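Local coordinates for imelysin-like protein (PDB 3PF0) that is of unknown function but belongs to the imelysin-like family and has been regarded as a putative metalloendopeptidase, at residues A97-W102 and A174-D179; Y128-P133 and Q166-L171. All coordinates share one frame; numbering follows the deposited sequence.

Interaction 1: A97-W102 and A174-D179; sequences ALRDQW and ALYAND
The guanidinium of R99 lies flat on the phenol ring of Y176, the two planes 12° apart, with Y176 CD2 over the centre of the cationic group. CZ of R99 stands 4.5 Å from the centroid of the Y176 ring, a cation-pi contact over the face. The same ring face also takes R99 CD as a CH-pi contact, offset toward the rim, while CG of R99 lies near CE1 and CZ and CB beside the hydroxyl OH. At the rim of the ring, in its plane, a water bonded to Y176 OH donates to the main-chain O of R99.

The guanidinium edge is engaged as well. NE and NH2 of R99 grip L175 O side-on, at 2.9 Å and 3.1 Å, both bonds bent; NE reaches the oxygen from above the carbonyl plane, NH2 within it. N178 O lies in the guanidinium plane, 2.8 Å from NH2. In this all-helical fold the arginine thus reaches from helix 92-112 to the C-terminal end of helix 167-176, where the carbonyls would be expected to favour a positive charge. An extended chain from CG to NE (chi2 175°, chi3 177°) spans the ring.

Alongside this polar grip, the L175 side chain forks against the arginine's own helix: CD2 meets L98 CB at 3.8 Å, and CD1 meets W102 CB at 3.7 Å. V189 of helix 183-214 also touches L175, and L80 and A81 of helix 48-84 touch L98.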
ATOM      1  N   ALA A  97       6.503 -18.159  11.435  1.00 32.40           N
ATOM      2  CA  ALA A  97       6.941 -16.860  11.938  1.00 32.32           C
ATOM      3  C   ALA A  97       7.396 -15.966  10.764  1.00 34.19           C
ATOM      4  O   ALA A  97       7.057 -14.782  10.734  1.00 33.14           O
ATOM      5  CB  ALA A  97       8.070 -17.041  12.950  1.00 33.54           C
ATOM      6  N   LEU A  98       8.101 -16.545   9.774  1.00 30.98           N
ATOM      7  CA  LEU A  98       8.535 -15.795   8.578  1.00 30.31           C
ATOM      8  C   LEU A  98       7.329 -15.364   7.725  1.00 32.15           C
ATOM      9  O   LEU A  98       7.290 -14.237   7.227  1.00 29.75           O
ATOM     10  CB  LEU A  98       9.535 -16.595   7.723  1.00 30.47           C
ATOM     11  CG  LEU A  98      10.939 -16.823   8.310  1.00 35.94           C
ATOM     12  CD1 LEU A  98      11.835 -17.509   7.310  1.00 36.87           C
ATOM     13  CD2 LEU A  98      11.590 -15.524   8.750  1.00 36.97           C
ATOM     14  N   ARG A  99       6.338 -16.245   7.603  1.00 30.53           N
ATOM     15  CA  ARG A  99       5.102 -15.994   6.849  1.00 30.71           C
ATOM     16  C   ARG A  99       4.247 -14.919   7.535  1.00 35.10           C
ATOM     17  O   ARG A  99       3.718 -14.041   6.859  1.00 35.19           O
ATOM     18  CB  ARG A  99       4.299 -17.287   6.686  1.00 29.44           C
ATOM     19  CG  ARG A  99       4.917 -18.236   5.672  1.00 31.75           C
ATOM     20  CD  ARG A  99       4.142 -19.529   5.644  1.00 29.75           C
ATOM     21  NE  ARG A  99       4.657 -20.453   4.634  1.00 34.15           N
ATOM     22  CZ  ARG A  99       4.105 -21.627   4.354  1.00 47.08           C
ATOM     23  NH1 ARG A  99       3.017 -22.025   4.996  1.00 39.45           N
ATOM     24  NH2 ARG A  99       4.630 -22.406   3.417  1.00 35.93           N
ATOM     25  N   ASP A 100       4.145 -14.976   8.875  1.00 31.49           N
ATOM     26  CA  ASP A 100       3.396 -14.007   9.669  1.00 31.24           C
ATOM     27  C   ASP A 100       4.011 -12.620   9.560  1.00 32.87           C
ATOM     28  O   ASP A 100       3.277 -11.655   9.382  1.00 32.18           O
ATOM     29  CB  ASP A 100       3.331 -14.444  11.144  1.00 33.69           C
ATOM     30  CG  ASP A 100       2.486 -15.679  11.394  1.00 39.94           C
ATOM     31  OD1 ASP A 100       1.786 -16.126  10.454  1.00 40.37           O
ATOM     32  OD2 ASP A 100       2.549 -16.218  12.519  1.00 46.10           O
ATOM     33  N   GLN A 101       5.355 -12.526   9.650  1.00 28.99           N
ATOM     34  CA  GLN A 101       6.086 -11.266   9.550  1.00 27.61           C
ATOM     35  C   GLN A 101       6.005 -10.711   8.109  1.00 31.64           C
ATOM     36  O   GLN A 101       5.941  -9.493   7.937  1.00 31.93           O
ATOM     37  CB  GLN A 101       7.543 -11.424  10.023  1.00 28.56           C
ATOM     38  CG  GLN A 101       8.351 -10.119  10.137  1.00 32.41           C
ATOM     39  CD  GLN A 101       7.615  -8.953  10.775  1.00 42.57           C
ATOM     40  OE1 GLN A 101       6.837  -9.100  11.721  1.00 38.71           O
ATOM     41  NE2 GLN A 101       7.854  -7.760  10.274  1.00 33.88           N
ATOM     42  N   TRP A 102       5.943 -11.582   7.091  1.00 28.19           N
ATOM     43  CA  TRP A 102       5.779 -11.106   5.708  1.00 27.61           C
ATOM     44  C   TRP A 102       4.456 -10.324   5.607  1.00 33.11           C
ATOM     45  O   TRP A 102       4.445  -9.250   5.014  1.00 32.59           O
ATOM     46  CB  TRP A 102       5.833 -12.257   4.680  1.00 26.72           C
ATOM     47  CG  TRP A 102       5.423 -11.820   3.296  1.00 27.47           C
ATOM     48  CD1 TRP A 102       6.214 -11.213   2.361  1.00 29.79           C
ATOM     49  CD2 TRP A 102       4.080 -11.768   2.781  1.00 27.13           C
ATOM     50  NE1 TRP A 102       5.456 -10.847   1.267  1.00 28.68           N
ATOM     51  CE2 TRP A 102       4.140 -11.149   1.513  1.00 30.06           C
ATOM     52  CE3 TRP A 102       2.830 -12.199   3.265  1.00 28.41           C
ATOM     53  CZ2 TRP A 102       2.999 -10.949   0.728  1.00 29.33           C
ATOM     54  CZ3 TRP A 102       1.704 -11.990   2.489  1.00 29.19           C
ATOM     55  CH2 TRP A 102       1.799 -11.410   1.219  1.00 29.54           C
ATOM     56  N   ALA A 174       8.400 -17.040  -2.495  1.00 29.09           N
ATOM     57  CA  ALA A 174       9.454 -17.872  -1.914  1.00 29.51           C
ATOM     58  C   ALA A 174       9.026 -18.495  -0.570  1.00 34.09           C
ATOM     59  O   ALA A 174       9.361 -19.654  -0.316  1.00 33.15           O
ATOM     60  CB  ALA A 174      10.721 -17.067  -1.730  1.00 29.57           C
ATOM     61  N   LEU A 175       8.260 -17.751   0.259  1.00 31.21           N
ATOM     62  CA  LEU A 175       7.799 -18.255   1.570  1.00 31.22           C
ATOM     63  C   LEU A 175       6.614 -19.237   1.472  1.00 36.52           C
ATOM     64  O   LEU A 175       6.454 -20.088   2.357  1.00 35.79           O
ATOM     65  CB  LEU A 175       7.443 -17.094   2.511  1.00 30.26           C
ATOM     66  CG  LEU A 175       8.638 -16.259   2.988  1.00 34.03           C
ATOM     67  CD1 LEU A 175       8.179 -14.966   3.611  1.00 33.39           C
ATOM     68  CD2 LEU A 175       9.532 -17.042   3.947  1.00 34.76           C
ATOM     69  N   TYR A 176       5.816 -19.151   0.396  1.00 34.93           N
ATOM     70  CA  TYR A 176       4.649 -20.017   0.222  1.00 35.75           C
ATOM     71  C   TYR A 176       4.799 -21.106  -0.851  1.00 41.47           C
ATOM     72  O   TYR A 176       3.847 -21.864  -1.057  1.00 41.71           O
ATOM     73  CB  TYR A 176       3.423 -19.168  -0.084  1.00 36.62           C
ATOM     74  CG  TYR A 176       2.826 -18.571   1.161  1.00 39.00           C
ATOM     75  CD1 TYR A 176       3.284 -17.358   1.665  1.00 40.05           C
ATOM     76  CD2 TYR A 176       1.835 -19.243   1.873  1.00 40.83           C
ATOM     77  CE1 TYR A 176       2.762 -16.821   2.839  1.00 40.04           C
ATOM     78  CE2 TYR A 176       1.290 -18.706   3.033  1.00 41.91           C
ATOM     79  CZ  TYR A 176       1.759 -17.497   3.515  1.00 47.24           C
ATOM     80  OH  TYR A 176       1.221 -16.977   4.660  1.00 50.60           O
ATOM     81  N   ALA A 177       5.982 -21.223  -1.488  1.00 38.79           N
ATOM     82  CA  ALA A 177       6.252 -22.226  -2.530  1.00 38.89           C
ATOM     83  C   ALA A 177       6.188 -23.640  -1.979  1.00 44.32           C
ATOM     84  O   ALA A 177       5.727 -24.548  -2.679  1.00 46.08           O
ATOM     85  CB  ALA A 177       7.624 -21.990  -3.151  1.00 39.32           C
ATOM     86  N   ASN A 178       6.697 -23.838  -0.744  1.00 39.02           N
ATOM     87  CA  ASN A 178       6.743 -25.141  -0.064  1.00 39.21           C
ATOM     88  C   ASN A 178       6.546 -24.955   1.433  1.00 41.06           C
ATOM     89  O   ASN A 178       6.536 -23.816   1.903  1.00 39.55           O
ATOM     90  CB  ASN A 178       8.093 -25.840  -0.337  1.00 41.87           C
ATOM     91  CG  ASN A 178       8.345 -26.219  -1.784  1.00 64.24           C
ATOM     92  OD1 ASN A 178       7.680 -27.096  -2.352  1.00 65.76           O
ATOM     93  ND2 ASN A 178       9.328 -25.582  -2.408  1.00 47.91           N
ATOM     94  N   ASP A 179       6.427 -26.066   2.189  1.00 38.59           N
ATOM     95  CA  ASP A 179       6.294 -26.027   3.651  1.00 38.80           C
ATOM     96  C   ASP A 179       7.693 -26.108   4.307  1.00 42.68           C
ATOM     97  O   ASP A 179       7.812 -26.349   5.507  1.00 42.60           O
ATOM     98  CB  ASP A 179       5.348 -27.143   4.162  1.00 41.78           C
ATOM     99  CG  ASP A 179       5.808 -28.583   4.005  1.00 52.39           C
ATOM    100  OD1 ASP A 179       6.673 -28.841   3.143  1.00 52.70           O
ATOM    101  OD2 ASP A 179       5.247 -29.465   4.703  1.00 61.87           O
TER
HETATM  102  O   HOH W   1       1.243 -14.781   5.882  1.00 40.34           O

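Interaction 2: Y128-P133 and Q166-L171; sequences YINYYP and QGIPGL
I129 O and I168 N form the tight centre of this contact, a 2.8 Å hydrogen bond with an N-H...O angle of 167°. G167 fits against the same turn, its CA 3.3 Å from Y128 O and 3.4 Å from I129 O; a side chain there would run into both carbonyls, and the positive phi (72°) also suits glycine. Next to it, P169 CD packs 3.4 Å from N130 OD1, while the N130 amide nitrogen ND2 is hydrogen-bonded to the E113 carboxylate.

The bond joins the C-terminal end of the short helix 125-129 to the first turn of helix 167-176 within the helical imelysin fold, and W109 of helix 92-112 lies against I129, N130 and I168.

Around Q166 the contact is looser and bridged by water at two places: one water donates to both Y128 O and Q166 OE1; another links Y131 N to Q166 O. The Q166 amide stands nearly perpendicular to the Y128 ring, with NE2 at the ring's edge, 3.4 Å from CD1, and bonded to L158 and S162 carbonyls. An alanine here would probably deprive the L158 and S162 carbonyls of this amide donor, the water on Y128 O of its OE1 acceptor, and the Y128 edge of the amide packed against it. R199 makes a cation-pi contact with Y128.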
ATOM      1  N   TYR A 128       9.832  -2.530  -7.756  1.00 30.91           N
ATOM      2  CA  TYR A 128      10.849  -3.393  -7.145  1.00 30.72           C
ATOM      3  C   TYR A 128      10.416  -3.738  -5.733  1.00 33.33           C
ATOM      4  O   TYR A 128      10.855  -4.752  -5.198  1.00 33.36           O
ATOM      5  CB  TYR A 128      12.245  -2.721  -7.137  1.00 32.42           C
ATOM      6  CG  TYR A 128      12.941  -2.738  -8.485  1.00 34.56           C
ATOM      7  CD1 TYR A 128      13.776  -3.791  -8.848  1.00 36.86           C
ATOM      8  CD2 TYR A 128      12.774  -1.692  -9.392  1.00 35.74           C
ATOM      9  CE1 TYR A 128      14.405  -3.822 -10.095  1.00 38.97           C
ATOM     10  CE2 TYR A 128      13.413  -1.703 -10.636  1.00 37.33           C
ATOM     11  CZ  TYR A 128      14.221  -2.774 -10.985  1.00 46.05           C
ATOM     12  OH  TYR A 128      14.843  -2.797 -12.208  1.00 48.98           O
ATOM     13  N   ILE A 129       9.549  -2.896  -5.130  1.00 29.64           N
ATOM     14  CA  ILE A 129       9.007  -3.086  -3.781  1.00 28.90           C
ATOM     15  C   ILE A 129       7.737  -3.967  -3.831  1.00 33.15           C
ATOM     16  O   ILE A 129       7.593  -4.888  -3.018  1.00 33.42           O
ATOM     17  CB  ILE A 129       8.743  -1.712  -3.088  1.00 31.41           C
ATOM     18  CG1 ILE A 129      10.069  -0.997  -2.774  1.00 31.78           C
ATOM     19  CG2 ILE A 129       7.903  -1.875  -1.809  1.00 30.36           C
ATOM     20  CD1 ILE A 129       9.954   0.488  -2.549  1.00 35.50           C
ATOM     21  N   ASN A 130       6.804  -3.656  -4.746  1.00 29.79           N
ATOM     22  CA  ASN A 130       5.560  -4.409  -4.894  1.00 29.17           C
ATOM     23  C   ASN A 130       5.118  -4.421  -6.356  1.00 32.00           C
ATOM     24  O   ASN A 130       4.420  -3.507  -6.809  1.00 31.20           O
ATOM     25  CB  ASN A 130       4.451  -3.848  -3.982  1.00 30.22           C
ATOM     26  CG  ASN A 130       3.214  -4.725  -3.917  1.00 40.96           C
ATOM     27  OD1 ASN A 130       3.290  -5.950  -3.980  1.00 33.85           O
ATOM     28  ND2 ASN A 130       2.044  -4.124  -3.793  1.00 30.69           N
ATOM     29  N   TYR A 131       5.546  -5.456  -7.101  1.00 28.30           N
ATOM     30  CA  TYR A 131       5.196  -5.582  -8.514  1.00 28.01           C
ATOM     31  C   TYR A 131       3.748  -6.054  -8.602  1.00 32.37           C
ATOM     32  O   TYR A 131       3.461  -7.247  -8.506  1.00 32.49           O
ATOM     33  CB  TYR A 131       6.162  -6.507  -9.285  1.00 28.53           C
ATOM     34  CG  TYR A 131       6.096  -6.253 -10.774  1.00 29.31           C
ATOM     35  CD1 TYR A 131       5.088  -6.816 -11.554  1.00 30.79           C
ATOM     36  CD2 TYR A 131       6.969  -5.358 -11.385  1.00 30.25           C
ATOM     37  CE1 TYR A 131       4.965  -6.512 -12.909  1.00 30.97           C
ATOM     38  CE2 TYR A 131       6.874  -5.068 -12.745  1.00 31.74           C
ATOM     39  CZ  TYR A 131       5.870  -5.644 -13.503  1.00 33.88           C
ATOM     40  OH  TYR A 131       5.786  -5.349 -14.844  1.00 35.50           O
ATOM     41  N   TYR A 132       2.833  -5.090  -8.727  1.00 29.52           N
ATOM     42  CA  TYR A 132       1.388  -5.334  -8.741  1.00 29.52           C
ATOM     43  C   TYR A 132       0.666  -4.233  -9.539  1.00 35.41           C
ATOM     44  O   TYR A 132       1.006  -3.072  -9.372  1.00 36.61           O
ATOM     45  CB  TYR A 132       0.854  -5.372  -7.280  1.00 29.25           C
ATOM     46  CG  TYR A 132      -0.603  -5.761  -7.156  1.00 29.54           C
ATOM     47  CD1 TYR A 132      -0.982  -7.097  -7.060  1.00 30.88           C
ATOM     48  CD2 TYR A 132      -1.606  -4.798  -7.172  1.00 30.00           C
ATOM     49  CE1 TYR A 132      -2.321  -7.464  -6.982  1.00 30.72           C
ATOM     50  CE2 TYR A 132      -2.950  -5.153  -7.084  1.00 31.31           C
ATOM     51  CZ  TYR A 132      -3.301  -6.489  -6.994  1.00 35.46           C
ATOM     52  OH  TYR A 132      -4.619  -6.857  -6.929  1.00 36.31           O
ATOM     53  N   PRO A 133      -0.351  -4.533 -10.365  1.00 32.92           N
ATOM     54  CA  PRO A 133      -0.880  -5.867 -10.732  1.00 32.83           C
ATOM     55  C   PRO A 133       0.159  -6.742 -11.453  1.00 36.86           C
ATOM     56  O   PRO A 133       1.182  -6.249 -11.920  1.00 35.67           O
ATOM     57  CB  PRO A 133      -2.045  -5.534 -11.683  1.00 35.10           C
ATOM     58  CG  PRO A 133      -2.385  -4.093 -11.418  1.00 39.68           C
ATOM     59  CD  PRO A 133      -1.065  -3.460 -11.082  1.00 34.68           C
ATOM     60  N   GLN A 166      11.425 -10.007  -7.147  1.00 31.62           N
ATOM     61  CA  GLN A 166      11.776  -9.519  -5.819  1.00 30.57           C
ATOM     62  C   GLN A 166      10.623  -8.716  -5.174  1.00 33.93           C
ATOM     63  O   GLN A 166       9.497  -8.715  -5.681  1.00 34.04           O
ATOM     64  CB  GLN A 166      13.067  -8.676  -5.898  1.00 31.75           C
ATOM     65  CG  GLN A 166      12.976  -7.500  -6.857  1.00 35.02           C
ATOM     66  CD  GLN A 166      14.316  -6.876  -7.126  1.00 46.62           C
ATOM     67  OE1 GLN A 166      14.933  -6.256  -6.252  1.00 38.55           O
ATOM     68  NE2 GLN A 166      14.761  -6.971  -8.367  1.00 36.19           N
ATOM     69  N   GLY A 167      10.931  -8.048  -4.064  1.00 30.11           N
ATOM     70  CA  GLY A 167       9.976  -7.250  -3.302  1.00 29.57           C
ATOM     71  C   GLY A 167       8.978  -8.100  -2.538  1.00 32.25           C
ATOM     72  O   GLY A 167       9.178  -9.314  -2.370  1.00 31.56           O
ATOM     73  N   ILE A 168       7.877  -7.471  -2.108  1.00 28.54           N
ATOM     74  CA  ILE A 168       6.794  -8.134  -1.367  1.00 29.46           C
ATOM     75  C   ILE A 168       6.227  -9.366  -2.150  1.00 33.62           C
ATOM     76  O   ILE A 168       6.176 -10.428  -1.528  1.00 33.80           O
ATOM     77  CB  ILE A 168       5.700  -7.110  -0.939  1.00 32.93           C
ATOM     78  CG1 ILE A 168       6.263  -6.220   0.190  1.00 33.07           C
ATOM     79  CG2 ILE A 168       4.396  -7.793  -0.488  1.00 32.90           C
ATOM     80  CD1 ILE A 168       5.727  -4.905   0.235  1.00 39.54           C
ATOM     81  N   PRO A 169       5.862  -9.314  -3.469  1.00 30.31           N
ATOM     82  CA  PRO A 169       5.336 -10.533  -4.120  1.00 30.15           C
ATOM     83  C   PRO A 169       6.392 -11.629  -4.338  1.00 35.16           C
ATOM     84  O   PRO A 169       6.031 -12.809  -4.371  1.00 36.09           O
ATOM     85  CB  PRO A 169       4.798 -10.022  -5.455  1.00 32.50           C
ATOM     86  CG  PRO A 169       5.571  -8.777  -5.730  1.00 36.31           C
ATOM     87  CD  PRO A 169       5.814  -8.159  -4.392  1.00 31.09           C
ATOM     88  N   GLY A 170       7.669 -11.237  -4.483  1.00 30.48           N
ATOM     89  CA  GLY A 170       8.782 -12.168  -4.622  1.00 29.79           C
ATOM     90  C   GLY A 170       8.968 -12.967  -3.339  1.00 33.94           C
ATOM     91  O   GLY A 170       9.072 -14.195  -3.373  1.00 33.39           O
ATOM     92  N   LEU A 171       8.970 -12.271  -2.189  1.00 29.78           N
ATOM     93  CA  LEU A 171       9.096 -12.888  -0.866  1.00 28.55           C
ATOM     94  C   LEU A 171       7.888 -13.792  -0.570  1.00 33.05           C
ATOM     95  O   LEU A 171       8.050 -14.898  -0.050  1.00 32.95           O
ATOM     96  CB  LEU A 171       9.248 -11.794   0.201  1.00 27.12           C
ATOM     97  CG  LEU A 171      10.639 -11.164   0.292  1.00 30.06           C
ATOM     98  CD1 LEU A 171      10.584  -9.773   0.907  1.00 28.71           C
ATOM     99  CD2 LEU A 171      11.613 -12.075   1.037  1.00 30.07           C
TER
HETATM  100  O   HOH W   2      13.541  -5.076  -4.161  1.00 25.88           O
HETATM  101  O   HOH W   3       8.033  -6.480  -6.392  1.00 27.17           O

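Helix 167-176 serves both interactions, its start in interaction 2 and the part around L175 and Y176 in interaction 1; their centres lie about 14 Å apart. W102 connects them directly: its indole NE1 is 2.9 Å from I168 O, a probable hydrogen bond, and its CD1 packs 3.8 Å from L171 CB. One residue of helix 92-112 therefore meets L175 in interaction 1 and the main chain of interaction 2. Along the chain, interaction 2 is nested inside the loop that interaction 1 closes. It lies nearer the centre of the chain, about 11 Å from it against about 20 Å for interaction 1 (centre to centre).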